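PDB 5YTI: flagellar hook associated protein type 3 FlgL from Legionella pneumophila subsp. pneumophila, which probably serves as a structural junction protein of the bacterial flagellum, linking the hook to the filament. Local coordinates for residues R89-E92 and I93-A97; K108-A111 and V112-Q115; K292-I296 and F297-Q301; Q326-A329 and Q330-A334. All coordinates share one frame; numbering follows the deposited sequence.

How the contacts relate
All four contacts are successive helical turns, or a helix start, in the bundle formed by helices 49-96, 104-125, 296-307 and 316-374. Contact 1 meets each of the others. The centres of contacts 1 and 2 are about 11 Å apart, and between them Arg89 NH2 reaches Glu113 OE1 in a 2.7 Å salt bridge. A second salt bridge, Arg91 NH1 to Asp332 OD1 at 2.7 Å, ties contact 1 to contact 4. Leu90 CD1 packs on Val300 CG2 of contact 3 at 3.8 Å. Contacts 3 and 4 meet through a probable hydrogen bond of 2.6 Å between Thr299 OG1 and Gln330 NE2. Contacts 2 and 4 do not touch, their nearest atoms being about 9 Å apart.

Contact 1: R89-E92 and I93-A97; sequences RLRE and IQIQA
Arg89 lays its guanidinium flat over Ile93, one turn further along helix 49-96 in the helical bundle. The apolar contact is CG1 of Ile93 under the middle of the planar group, with Arg89 CZ to Ile93 CG1 at 3.7 Å, and the two side chains cross at about a right angle. Two torsions of Arg89 explain the placement: CG lies opposite the main-chain N (chi1 176°), then the chain bends at chi2 (55°) and brings its end back over the isoleucine.

The polar ends act mainly outward. Glu113 of helix 104-125 binds the Arg89 guanidinium, whereas Glu92 OE1 makes only a long ion pair with Arg89 NH1, at 3.9 Å. Arg91 forms a salt bridge with Asp332, and Gln94 a hydrogen bond with Asn324, both on helix 316-374.

The backbone supplies the regular i to i+4 bonds. Ile93 N donates to Arg89 O at 2.8 Å, Gln94 N to Leu90 O at 2.9 Å and Ile95 N to Arg91 O at 3.1 Å; the next, Gln96 N to Glu92 O, is weak. On the side of Arg91, which also meets Phe219 of the second subunit, contact is slighter: Ile95 CD1 comes no nearer to Arg91 NE than 4.4 Å.

Contact 2: K108-A111 and V112-Q115; sequences KTLA and VEAQ
Val112 sits over the carbonyl end of Lys108, one turn back along helix 104-125, an alpha helix of the bundle. Its CG2, opposite its own carbonyl carbon and beside the backbone N, rests 3.6 Å from Lys108 O, while CG1 takes the other branch, opposite the N (chi1 173°). Val112 N donates to Thr109 O at 3.0 Å, three residues back, from well above the carbonyl plane.

The same Thr109 O also accepts from Glu113 N, at 3.1 Å, so two N-H groups share this oxygen. Beyond CG the glutamate chain is extended. Its main polar contact is the salt bridge with Arg89 on helix 49-96, and the approach of Glu113 OE1 to Leu110 CD2, at 4.1 Å, is a loose touch.

Ala114 N bonds to Leu110 O at 2.7 Å. Its small CB lies 3.5 Å from that same oxygen, and the methyl packs on Ile304 of helix 296-307.

Gln115 N closes the segment on Ala111 O at 3.2 Å. The end of its side chain leads away, to Asn119. The side chains thus add chiefly methyl and methylene contacts to a turn held by its main chain, and the polar ends of Glu113 and Gln115 are spent on partners beyond it, so that Glu113 probably stabilises the pairing of helices more than its own turn.

Contact 3: K292-I296 and F297-Q301; sequences KNESI and FSTVQ
Ser298 and Glu294 meet through their side chains where the loop after strand 285-290 enters helix 296-307. Ser298 OG donates to Glu294 OE2 at 2.6 Å, reaching the anti side of the carboxylate oxygen and 21° out of its plane. Beside it, Ser295 is the N-cap: its OG takes the amide N-H of Ser298 at 3.2 Å, a nearly straight bond. Since chi1 of Ser295 is 59°, OG stands between its own N and carbonyl carbon, turned to the first turn of the helix.

The main chain continues the turn, with Thr299 N on Ser295 O at 3.3 Å and Val300 N on Ile296 O at 3.0 Å. Ile296 and Val300 run side by side, CG2 to CG2 at 4.1 Å, and the ring of Phe297 has CD2 3.6 Å from Ser295 CB.

Further out, Arg302 forms a salt bridge with Glu294 OE1 and thereby helps to fix the carboxylate. Met184 touches Ser295 and Phe297, and Leu122 and Ala125 of helix 104-125 line Phe297. The cap occupies an amide that has no i-4 carbonyl within the helix, and a negative carboxylate beside the N-terminus is probably favourable to the helix dipole.

Contact 4: Q326-A329 and Q330-A334; sequences QLLA and QIDSA
Gln330 lays its CG against Gln326 O (3.6 Å) before its chain runs on outward. The tight part of the contact is of this kind, side chain against backbone carbonyl: Ile331 CG1 lies 3.6 Å from Leu327 O, and the Asp332 side chain leans on Leu328 O, with CG at 3.4 Å. Touches between side chains are marginal by comparison, Leu327 CD2 to Gln330 NE2 and Leu328 CG to Asp332 OD2 both measuring 4.4 Å.

With CG opposite its own carbonyl carbon (chi1 -71°) and the chain extended beyond, the Gln330 amide is carried out to Thr299 and, through OE1, to the backbone N of Gly189. The end of the Ile331 side chain packs on Leu87 and Leu90 of helix 49-96. Asp332 faces the second subunit: OD1 is paired with Arg91, while OD2 comes near Glu216 of the second subunit. Arg91 and Arg192 of the second subunit, which packs on Asp332, probably offset these like charges.

Four i to i+4 backbone bonds, from Gln330 N to Gln326 O at 3.1 Å through Ser333 N to Ala329 O at 2.7 Å, establish an alpha helix; the side-chain partners place it between neighbouring helices and a subunit boundary, in the helical bundle of a flagellin-family protein.

Contact 1: R89-E92 and I93-A97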
ATOM      1  N   ARG A  89       4.966 -18.836  -8.055  1.00 82.35           N
ATOM      2  CA  ARG A  89       4.236 -19.815  -8.814  1.00 84.36           C
ATOM      3  C   ARG A  89       2.910 -19.180  -9.186  1.00 84.78           C
ATOM      4  O   ARG A  89       2.514 -19.246 -10.352  1.00 87.40           O
ATOM      5  CB  ARG A  89       4.050 -21.119  -7.999  1.00 86.01           C
ATOM      6  CG  ARG A  89       3.197 -22.227  -8.636  1.00 87.33           C
ATOM      7  CD  ARG A  89       3.651 -22.668 -10.039  1.00 87.62           C
ATOM      8  NE  ARG A  89       2.620 -23.490 -10.693  1.00 87.79           N
ATOM      9  CZ  ARG A  89       2.386 -23.529 -12.011  1.00 87.84           C
ATOM     10  NH1 ARG A  89       3.119 -22.828 -12.860  1.00 85.22           N
ATOM     11  NH2 ARG A  89       1.410 -24.282 -12.496  1.00 88.57           N
ATOM     12  N   LEU A  90       2.235 -18.539  -8.235  1.00 80.83           N
ATOM     13  CA  LEU A  90       1.030 -17.799  -8.591  1.00 80.15           C
ATOM     14  C   LEU A  90       1.310 -16.834  -9.749  1.00 80.93           C
ATOM     15  O   LEU A  90       0.420 -16.506 -10.533  1.00 83.10           O
ATOM     16  CB  LEU A  90       0.468 -17.051  -7.380  1.00 80.86           C
ATOM     17  CG  LEU A  90      -0.235 -17.950  -6.352  1.00 81.44           C
ATOM     18  CD1 LEU A  90      -0.307 -17.285  -4.995  1.00 81.31           C
ATOM     19  CD2 LEU A  90      -1.622 -18.355  -6.832  1.00 81.29           C
ATOM     20  N   ARG A  91       2.548 -16.377  -9.877  1.00 81.34           N
ATOM     21  CA  ARG A  91       2.867 -15.437 -10.934  1.00 81.00           C
ATOM     22  C   ARG A  91       3.038 -16.175 -12.258  1.00 79.56           C
ATOM     23  O   ARG A  91       2.623 -15.686 -13.304  1.00 78.41           O
ATOM     24  CB  ARG A  91       4.118 -14.637 -10.580  1.00 81.96           C
ATOM     25  CG  ARG A  91       4.717 -14.009 -11.800  1.00 83.68           C
ATOM     26  CD  ARG A  91       5.609 -12.832 -11.524  1.00 84.15           C
ATOM     27  NE  ARG A  91       6.050 -12.319 -12.819  1.00 87.78           N
ATOM     28  CZ  ARG A  91       6.557 -11.112 -13.001  1.00 90.46           C
ATOM     29  NH1 ARG A  91       6.721 -10.299 -11.957  1.00 92.31           N
ATOM     30  NH2 ARG A  91       6.907 -10.725 -14.215  1.00 90.24           N
ATOM     31  N   GLU A  92       3.667 -17.346 -12.204  1.00 81.10           N
ATOM     32  CA  GLU A  92       3.772 -18.231 -13.376  1.00 81.34           C
ATOM     33  C   GLU A  92       2.354 -18.497 -13.859  1.00 81.71           C
ATOM     34  O   GLU A  92       2.011 -18.174 -15.000  1.00 87.87           O
ATOM     35  CB  GLU A  92       4.477 -19.559 -13.050  1.00 83.14           C
ATOM     36  CG  GLU A  92       5.990 -19.489 -12.800  1.00 85.13           C
ATOM     37  CD  GLU A  92       6.666 -20.833 -12.522  1.00 87.30           C
ATOM     38  OE1 GLU A  92       6.482 -21.493 -11.460  1.00 91.51           O
ATOM     39  OE2 GLU A  92       7.455 -21.227 -13.384  1.00 94.68           O
ATOM     40  N   ILE A  93       1.516 -19.022 -12.965  1.00 80.02           N
ATOM     41  CA  ILE A  93       0.081 -19.226 -13.237  1.00 79.94           C
ATOM     42  C   ILE A  93      -0.613 -17.998 -13.851  1.00 79.93           C
ATOM     43  O   ILE A  93      -1.231 -18.126 -14.892  1.00 78.25           O
ATOM     44  CB  ILE A  93      -0.711 -19.667 -11.980  1.00 78.87           C
ATOM     45  CG1 ILE A  93      -0.331 -21.084 -11.585  1.00 79.47           C
ATOM     46  CG2 ILE A  93      -2.213 -19.615 -12.240  1.00 78.86           C
ATOM     47  CD1 ILE A  93      -0.999 -21.606 -10.321  1.00 80.40           C
ATOM     48  N   GLN A  94      -0.512 -16.822 -13.228  1.00 81.74           N
ATOM     49  CA  GLN A  94      -1.218 -15.652 -13.769  1.00 85.07           C
ATOM     50  C   GLN A  94      -0.801 -15.355 -15.182  1.00 87.09           C
ATOM     51  O   GLN A  94      -1.624 -14.873 -15.954  1.00 89.10           O
ATOM     52  CB  GLN A  94      -1.054 -14.378 -12.922  1.00 84.50           C
ATOM     53  CG  GLN A  94      -1.914 -13.172 -13.355  1.00 82.48           C
ATOM     54  CD  GLN A  94      -3.335 -13.529 -13.781  1.00 82.64           C
ATOM     55  OE1 GLN A  94      -4.003 -14.369 -13.185  1.00 85.44           O
ATOM     56  NE2 GLN A  94      -3.800 -12.882 -14.819  1.00 84.62           N
ATOM     57  N   ILE A  95       0.451 -15.636 -15.531  1.00 88.88           N
ATOM     58  CA  ILE A  95       0.918 -15.298 -16.865  1.00 91.55           C
ATOM     59  C   ILE A  95       0.284 -16.159 -17.946  1.00 91.98           C
ATOM     60  O   ILE A  95      -0.081 -15.636 -18.983  1.00 87.52           O
ATOM     61  CB  ILE A  95       2.434 -15.358 -16.980  1.00 95.11           C
ATOM     62  CG1 ILE A  95       2.990 -13.943 -16.855  1.00 96.59           C
ATOM     63  CG2 ILE A  95       2.828 -15.935 -18.338  1.00 95.85           C
ATOM     64  CD1 ILE A  95       4.479 -13.912 -16.608  1.00 98.00           C
ATOM     65  N   GLN A  96       0.147 -17.461 -17.689  1.00 96.07           N
ATOM     66  CA  GLN A  96      -0.558 -18.370 -18.599  1.00 99.75           C
ATOM     67  C   GLN A  96      -2.033 -17.975 -18.752  1.00101.93           C
ATOM     68  O   GLN A  96      -2.623 -18.094 -19.857  1.00102.48           O
ATOM     69  CB  GLN A  96      -0.549 -19.816 -18.110  1.00103.04           C
ATOM     70  CG  GLN A  96       0.569 -20.229 -17.176  1.00105.80           C
ATOM     71  CD  GLN A  96       1.834 -20.602 -17.897  1.00107.27           C
ATOM     72  OE1 GLN A  96       2.911 -20.087 -17.585  1.00106.76           O
ATOM     73  NE2 GLN A  96       1.717 -21.513 -18.860  1.00108.62           N
ATOM     74  N   ALA A  97      -2.631 -17.519 -17.646  1.00 99.95           N
ATOM     75  CA  ALA A  97      -4.038 -17.106 -17.650  1.00 99.64           C
ATOM     76  C   ALA A  97      -4.268 -16.005 -18.677  1.00 98.27           C
ATOM     77  O   ALA A  97      -5.406 -15.751 -19.089  1.00102.94           O
ATOM     78  CB  ALA A  97      -4.464 -16.639 -16.274  1.00100.89           C
TER

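Contact 2: K108-A111 and V112-Q115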
ATOM      1  N   LYS A 108      -9.223 -24.224 -16.031  1.00100.37           N
ATOM      2  CA  LYS A 108     -10.043 -24.590 -14.882  1.00102.91           C
ATOM      3  C   LYS A 108      -9.221 -25.480 -13.986  1.00 97.36           C
ATOM      4  O   LYS A 108      -9.552 -25.654 -12.818  1.00 95.69           O
ATOM      5  CB  LYS A 108     -11.423 -25.224 -15.254  1.00111.35           C
ATOM      6  CG  LYS A 108     -11.435 -26.630 -15.889  1.00117.38           C
ATOM      7  CD  LYS A 108     -12.707 -27.472 -15.602  1.00121.57           C
ATOM      8  CE  LYS A 108     -12.432 -28.651 -14.644  1.00125.71           C
ATOM      9  NZ  LYS A 108     -13.628 -29.435 -14.204  1.00126.54           N
ATOM     10  N   THR A 109      -8.130 -26.019 -14.522  1.00 94.94           N
ATOM     11  CA  THR A 109      -7.229 -26.852 -13.709  1.00 94.66           C
ATOM     12  C   THR A 109      -6.236 -25.987 -12.872  1.00 92.91           C
ATOM     13  O   THR A 109      -5.937 -26.319 -11.695  1.00 87.00           O
ATOM     14  CB  THR A 109      -6.492 -27.925 -14.556  1.00 93.94           C
ATOM     15  OG1 THR A 109      -7.453 -28.764 -15.232  1.00 96.34           O
ATOM     16  CG2 THR A 109      -5.623 -28.796 -13.656  1.00 93.04           C
ATOM     17  N   LEU A 110      -5.761 -24.886 -13.480  1.00 88.43           N
ATOM     18  CA  LEU A 110      -4.942 -23.885 -12.792  1.00 84.99           C
ATOM     19  C   LEU A 110      -5.735 -23.240 -11.672  1.00 83.76           C
ATOM     20  O   LEU A 110      -5.224 -23.024 -10.583  1.00 81.84           O
ATOM     21  CB  LEU A 110      -4.439 -22.815 -13.777  1.00 84.67           C
ATOM     22  CG  LEU A 110      -3.496 -23.365 -14.862  1.00 82.97           C
ATOM     23  CD1 LEU A 110      -2.929 -22.301 -15.769  1.00 82.51           C
ATOM     24  CD2 LEU A 110      -2.359 -24.117 -14.247  1.00 82.23           C
ATOM     25  N   ALA A 111      -6.997 -22.960 -11.949  1.00 85.04           N
ATOM     26  CA  ALA A 111      -7.963 -22.562 -10.920  1.00 87.84           C
ATOM     27  C   ALA A 111      -7.899 -23.394  -9.649  1.00 87.41           C
ATOM     28  O   ALA A 111      -8.201 -22.911  -8.554  1.00 86.87           O
ATOM     29  CB  ALA A 111      -9.374 -22.675 -11.472  1.00 90.30           C
ATOM     30  N   VAL A 112      -7.594 -24.666  -9.797  1.00 88.19           N
ATOM     31  CA  VAL A 112      -7.629 -25.543  -8.650  1.00 90.88           C
ATOM     32  C   VAL A 112      -6.264 -25.515  -8.002  1.00 92.19           C
ATOM     33  O   VAL A 112      -6.164 -25.577  -6.763  1.00 93.09           O
ATOM     34  CB  VAL A 112      -8.067 -26.972  -9.023  1.00 92.23           C
ATOM     35  CG1 VAL A 112      -7.922 -27.902  -7.847  1.00 92.76           C
ATOM     36  CG2 VAL A 112      -9.521 -26.960  -9.485  1.00 93.57           C
ATOM     37  N   GLU A 113      -5.212 -25.387  -8.815  1.00 91.04           N
ATOM     38  CA  GLU A 113      -3.903 -25.160  -8.230  1.00 90.20           C
ATOM     39  C   GLU A 113      -3.896 -23.845  -7.451  1.00 88.03           C
ATOM     40  O   GLU A 113      -3.479 -23.827  -6.295  1.00 85.08           O
ATOM     41  CB  GLU A 113      -2.791 -25.149  -9.259  1.00 92.05           C
ATOM     42  CG  GLU A 113      -1.442 -25.281  -8.575  1.00 93.79           C
ATOM     43  CD  GLU A 113      -0.263 -25.111  -9.501  1.00 95.86           C
ATOM     44  OE1 GLU A 113      -0.477 -24.808 -10.695  1.00 96.54           O
ATOM     45  OE2 GLU A 113       0.883 -25.281  -9.021  1.00 99.75           O
ATOM     46  N   ALA A 114      -4.363 -22.760  -8.070  1.00 85.13           N
ATOM     47  CA  ALA A 114      -4.431 -21.490  -7.365  1.00 84.78           C
ATOM     48  C   ALA A 114      -5.182 -21.654  -6.059  1.00 85.91           C
ATOM     49  O   ALA A 114      -4.778 -21.082  -5.057  1.00 85.95           O
ATOM     50  CB  ALA A 114      -5.063 -20.408  -8.213  1.00 83.62           C
ATOM     51  N   GLN A 115      -6.248 -22.454  -6.040  1.00 88.27           N
ATOM     52  CA  GLN A 115      -6.962 -22.690  -4.772  1.00 90.57           C
ATOM     53  C   GLN A 115      -6.057 -23.392  -3.764  1.00 89.70           C
ATOM     54  O   GLN A 115      -6.105 -23.087  -2.589  1.00 91.82           O
ATOM     55  CB  GLN A 115      -8.318 -23.429  -4.943  1.00 92.93           C
ATOM     56  CG  GLN A 115      -9.155 -23.627  -3.649  1.00 93.68           C
ATOM     57  CD  GLN A 115      -9.896 -22.366  -3.149  1.00 93.40           C
ATOM     58  OE1 GLN A 115     -10.623 -21.712  -3.914  1.00 93.65           O
ATOM     59  NE2 GLN A 115      -9.721 -22.034  -1.852  1.00 90.35           N
TER

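Contact 3: K292-I296 and F297-Q301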
ATOM      1  N   LYS A 292      -6.550   0.799  -3.717  1.00 90.15           N
ATOM      2  CA  LYS A 292      -7.331   0.449  -2.562  1.00 92.77           C
ATOM      3  C   LYS A 292      -6.589  -0.657  -1.849  1.00 89.07           C
ATOM      4  O   LYS A 292      -6.109  -1.568  -2.504  1.00 89.55           O
ATOM      5  CB  LYS A 292      -8.664  -0.068  -3.066  1.00 94.73           C
ATOM      6  CG  LYS A 292      -9.752  -0.140  -2.026  1.00 99.90           C
ATOM      7  CD  LYS A 292     -11.010  -0.721  -2.658  1.00104.35           C
ATOM      8  CE  LYS A 292     -12.223  -0.620  -1.738  1.00110.31           C
ATOM      9  NZ  LYS A 292     -12.285  -1.723  -0.727  1.00113.41           N
ATOM     10  N   ASN A 293      -6.467  -0.601  -0.531  1.00 85.55           N
ATOM     11  CA  ASN A 293      -5.829  -1.727   0.145  1.00 87.05           C
ATOM     12  C   ASN A 293      -6.617  -3.012  -0.103  1.00 86.99           C
ATOM     13  O   ASN A 293      -7.842  -3.011  -0.105  1.00 86.49           O
ATOM     14  CB  ASN A 293      -5.636  -1.474   1.638  1.00 87.09           C
ATOM     15  CG  ASN A 293      -4.398  -0.638   1.926  1.00 87.91           C
ATOM     16  OD1 ASN A 293      -3.398  -0.710   1.190  1.00 85.34           O
ATOM     17  ND2 ASN A 293      -4.456   0.174   2.998  1.00 85.81           N
ATOM     18  N   GLU A 294      -5.905  -4.106  -0.346  1.00 85.54           N
ATOM     19  CA  GLU A 294      -6.564  -5.367  -0.644  1.00 84.82           C
ATOM     20  C   GLU A 294      -5.588  -6.520  -0.403  1.00 82.36           C
ATOM     21  O   GLU A 294      -4.485  -6.522  -0.980  1.00 80.67           O
ATOM     22  CB  GLU A 294      -7.108  -5.355  -2.094  1.00 85.85           C
ATOM     23  CG  GLU A 294      -6.913  -6.673  -2.845  1.00 88.32           C
ATOM     24  CD  GLU A 294      -7.736  -6.823  -4.123  1.00 89.78           C
ATOM     25  OE1 GLU A 294      -7.790  -5.887  -4.927  1.00 86.78           O
ATOM     26  OE2 GLU A 294      -8.297  -7.919  -4.354  1.00 96.56           O
ATOM     27  N   SER A 295      -6.011  -7.491   0.426  1.00 80.55           N
ATOM     28  CA  SER A 295      -5.172  -8.654   0.840  1.00 80.73           C
ATOM     29  C   SER A 295      -4.660  -9.480  -0.303  1.00 79.09           C
ATOM     30  O   SER A 295      -5.278  -9.542  -1.346  1.00 78.63           O
ATOM     31  CB  SER A 295      -5.931  -9.602   1.799  1.00 83.69           C
ATOM     32  OG  SER A 295      -7.134 -10.147   1.253  1.00 86.24           O
ATOM     33  N   ILE A 296      -3.524 -10.121  -0.116  1.00 80.56           N
ATOM     34  CA  ILE A 296      -3.057 -11.042  -1.129  1.00 83.66           C
ATOM     35  C   ILE A 296      -4.161 -12.028  -1.353  1.00 82.71           C
ATOM     36  O   ILE A 296      -4.411 -12.464  -2.459  1.00 84.05           O
ATOM     37  CB  ILE A 296      -1.872 -11.874  -0.669  1.00 86.98           C
ATOM     38  CG1 ILE A 296      -0.697 -10.982  -0.338  1.00 91.90           C
ATOM     39  CG2 ILE A 296      -1.444 -12.835  -1.755  1.00 86.63           C
ATOM     40  CD1 ILE A 296       0.173 -11.624   0.731  1.00 96.09           C
ATOM     41  N   PHE A 297      -4.818 -12.395  -0.271  1.00 83.28           N
ATOM     42  CA  PHE A 297      -5.833 -13.413  -0.329  1.00 83.70           C
ATOM     43  C   PHE A 297      -6.909 -13.114  -1.357  1.00 86.31           C
ATOM     44  O   PHE A 297      -7.134 -13.934  -2.240  1.00 90.18           O
ATOM     45  CB  PHE A 297      -6.409 -13.624   1.041  1.00 81.99           C
ATOM     46  CG  PHE A 297      -5.356 -13.801   2.086  1.00 81.60           C
ATOM     47  CD1 PHE A 297      -4.457 -14.841   1.988  1.00 79.18           C
ATOM     48  CD2 PHE A 297      -5.248 -12.911   3.150  1.00 80.26           C
ATOM     49  CE1 PHE A 297      -3.485 -15.011   2.944  1.00 79.85           C
ATOM     50  CE2 PHE A 297      -4.278 -13.080   4.111  1.00 79.41           C
ATOM     51  CZ  PHE A 297      -3.390 -14.129   4.008  1.00 79.10           C
ATOM     52  N   SER A 298      -7.564 -11.963  -1.291  1.00 88.28           N
ATOM     53  CA  SER A 298      -8.549 -11.676  -2.328  1.00 90.47           C
ATOM     54  C   SER A 298      -7.886 -11.585  -3.726  1.00 88.51           C
ATOM     55  O   SER A 298      -8.505 -11.991  -4.690  1.00 92.98           O
ATOM     56  CB  SER A 298      -9.463 -10.478  -1.995  1.00 90.93           C
ATOM     57  OG  SER A 298      -8.804  -9.266  -2.201  1.00 89.93           O
ATOM     58  N   THR A 299      -6.634 -11.134  -3.840  1.00 85.40           N
ATOM     59  CA  THR A 299      -5.925 -11.166  -5.140  1.00 82.88           C
ATOM     60  C   THR A 299      -5.949 -12.585  -5.744  1.00 83.84           C
ATOM     61  O   THR A 299      -6.230 -12.788  -6.934  1.00 85.70           O
ATOM     62  CB  THR A 299      -4.448 -10.683  -5.064  1.00 79.73           C
ATOM     63  OG1 THR A 299      -4.380  -9.263  -4.954  1.00 75.72           O
ATOM     64  CG2 THR A 299      -3.701 -11.063  -6.323  1.00 80.47           C
ATOM     65  N   VAL A 300      -5.654 -13.570  -4.920  1.00 84.15           N
ATOM     66  CA  VAL A 300      -5.681 -14.950  -5.382  1.00 84.21           C
ATOM     67  C   VAL A 300      -7.107 -15.480  -5.619  1.00 83.57           C
ATOM     68  O   VAL A 300      -7.317 -16.250  -6.565  1.00 84.89           O
ATOM     69  CB  VAL A 300      -4.948 -15.893  -4.422  1.00 84.60           C
ATOM     70  CG1 VAL A 300      -4.980 -17.298  -4.990  1.00 86.48           C
ATOM     71  CG2 VAL A 300      -3.505 -15.446  -4.205  1.00 83.70           C
ATOM     72  N   GLN A 301      -8.050 -15.067  -4.767  0.60 83.36           N
ATOM     73  CA  GLN A 301      -9.473 -15.384  -4.945  0.60 83.43           C
ATOM     74  C   GLN A 301      -9.920 -14.914  -6.298  0.60 84.12           C
ATOM     75  O   GLN A 301     -10.710 -15.580  -6.964  0.60 85.50           O
ATOM     76  CB  GLN A 301     -10.344 -14.706  -3.888  0.60 82.37           C
ATOM     77  CG  GLN A 301     -10.041 -15.156  -2.463  0.60 81.44           C
ATOM     78  CD  GLN A 301     -11.152 -14.833  -1.498  0.60 79.59           C
ATOM     79  OE1 GLN A 301     -11.865 -15.740  -1.074  0.60 80.80           O
ATOM     80  NE2 GLN A 301     -11.303 -13.551  -1.136  0.60 75.27           N
TER

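Contact 4: Q326-A329 and Q330-A334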
ATOM      1  N   GLN A 326      -4.151  -6.580 -14.414  1.00 76.31           N
ATOM      2  CA  GLN A 326      -4.258  -6.021 -13.065  1.00 76.81           C
ATOM      3  C   GLN A 326      -3.724  -7.024 -12.074  1.00 77.42           C
ATOM      4  O   GLN A 326      -2.926  -6.689 -11.210  1.00 79.81           O
ATOM      5  CB  GLN A 326      -5.709  -5.619 -12.715  1.00 74.63           C
ATOM      6  CG  GLN A 326      -6.220  -4.447 -13.542  1.00 74.08           C
ATOM      7  CD  GLN A 326      -5.939  -3.122 -12.899  1.00 71.95           C
ATOM      8  OE1 GLN A 326      -6.354  -2.907 -11.767  1.00 70.50           O
ATOM      9  NE2 GLN A 326      -5.263  -2.208 -13.614  1.00 72.64           N
ATOM     10  N   LEU A 327      -4.155  -8.269 -12.220  1.00 79.69           N
ATOM     11  CA  LEU A 327      -3.804  -9.302 -11.269  1.00 80.02           C
ATOM     12  C   LEU A 327      -2.315  -9.602 -11.332  1.00 80.08           C
ATOM     13  O   LEU A 327      -1.737 -10.043 -10.364  1.00 81.41           O
ATOM     14  CB  LEU A 327      -4.640 -10.559 -11.487  1.00 81.36           C
ATOM     15  CG  LEU A 327      -6.110 -10.465 -11.068  1.00 82.38           C
ATOM     16  CD1 LEU A 327      -6.849 -11.714 -11.517  1.00 83.74           C
ATOM     17  CD2 LEU A 327      -6.241 -10.312  -9.558  1.00 83.89           C
ATOM     18  N   LEU A 328      -1.676  -9.337 -12.457  1.00 78.48           N
ATOM     19  CA  LEU A 328      -0.261  -9.529 -12.503  1.00 76.57           C
ATOM     20  C   LEU A 328       0.371  -8.454 -11.656  1.00 75.30           C
ATOM     21  O   LEU A 328       1.278  -8.708 -10.896  1.00 75.93           O
ATOM     22  CB  LEU A 328       0.216  -9.400 -13.917  1.00 77.12           C
ATOM     23  CG  LEU A 328       1.694  -9.635 -14.099  1.00 77.13           C
ATOM     24  CD1 LEU A 328       2.042 -11.067 -13.698  1.00 78.47           C
ATOM     25  CD2 LEU A 328       2.012  -9.365 -15.561  1.00 77.29           C
ATOM     26  N   ALA A 329      -0.120  -7.236 -11.762  1.00 74.54           N
ATOM     27  CA  ALA A 329       0.490  -6.155 -10.987  1.00 75.69           C
ATOM     28  C   ALA A 329       0.355  -6.411  -9.501  1.00 75.79           C
ATOM     29  O   ALA A 329       1.228  -6.051  -8.724  1.00 74.58           O
ATOM     30  CB  ALA A 329      -0.124  -4.809 -11.342  1.00 76.40           C
ATOM     31  N   GLN A 330      -0.739  -7.045  -9.105  1.00 76.63           N
ATOM     32  CA  GLN A 330      -0.998  -7.231  -7.686  1.00 78.44           C
ATOM     33  C   GLN A 330      -0.164  -8.323  -7.055  1.00 77.22           C
ATOM     34  O   GLN A 330       0.359  -8.151  -5.948  1.00 75.47           O
ATOM     35  CB  GLN A 330      -2.483  -7.475  -7.456  1.00 79.39           C
ATOM     36  CG  GLN A 330      -3.263  -6.194  -7.687  1.00 79.57           C
ATOM     37  CD  GLN A 330      -4.729  -6.322  -7.370  1.00 78.98           C
ATOM     38  OE1 GLN A 330      -5.515  -5.500  -7.843  1.00 77.86           O
ATOM     39  NE2 GLN A 330      -5.116  -7.333  -6.553  1.00 76.41           N
ATOM     40  N   ILE A 331      -0.083  -9.449  -7.758  1.00 77.45           N
ATOM     41  CA  ILE A 331       0.893 -10.467  -7.468  1.00 77.78           C
ATOM     42  C   ILE A 331       2.283  -9.870  -7.329  1.00 79.10           C
ATOM     43  O   ILE A 331       2.983 -10.244  -6.403  1.00 82.28           O
ATOM     44  CB  ILE A 331       0.961 -11.512  -8.564  1.00 78.15           C
ATOM     45  CG1 ILE A 331      -0.136 -12.534  -8.384  1.00 79.58           C
ATOM     46  CG2 ILE A 331       2.291 -12.213  -8.518  1.00 79.59           C
ATOM     47  CD1 ILE A 331      -0.269 -13.019  -6.962  1.00 80.79           C
ATOM     48  N   ASP A 332       2.679  -8.954  -8.220  1.00 77.01           N
ATOM     49  CA  ASP A 332       3.997  -8.351  -8.131  1.00 76.84           C
ATOM     50  C   ASP A 332       4.094  -7.418  -6.957  1.00 77.37           C
ATOM     51  O   ASP A 332       5.044  -7.506  -6.194  1.00 79.38           O
ATOM     52  CB  ASP A 332       4.356  -7.575  -9.387  1.00 78.30           C
ATOM     53  CG  ASP A 332       4.665  -8.482 -10.566  1.00 81.27           C
ATOM     54  OD1 ASP A 332       4.638  -9.720 -10.357  1.00 86.66           O
ATOM     55  OD2 ASP A 332       4.927  -7.971 -11.690  1.00 78.81           O
ATOM     56  N   SER A 333       3.130  -6.507  -6.818  1.00 77.69           N
ATOM     57  CA  SER A 333       3.101  -5.567  -5.690  1.00 76.02           C
ATOM     58  C   SER A 333       3.354  -6.306  -4.376  1.00 75.31           C
ATOM     59  O   SER A 333       3.993  -5.774  -3.468  1.00 75.42           O
ATOM     60  CB  SER A 333       1.748  -4.870  -5.610  1.00 76.81           C
ATOM     61  OG  SER A 333       1.730  -3.628  -6.308  1.00 79.78           O
ATOM     62  N   ALA A 334       2.850  -7.536  -4.316  1.00 72.07           N
ATOM     63  CA  ALA A 334       2.898  -8.356  -3.150  1.00 71.34           C
ATOM     64  C   ALA A 334       4.200  -9.115  -3.066  1.00 72.84           C
ATOM     65  O   ALA A 334       4.727  -9.337  -1.997  1.00 71.92           O
ATOM     66  CB  ALA A 334       1.740  -9.334  -3.174  1.00 71.64           C
TER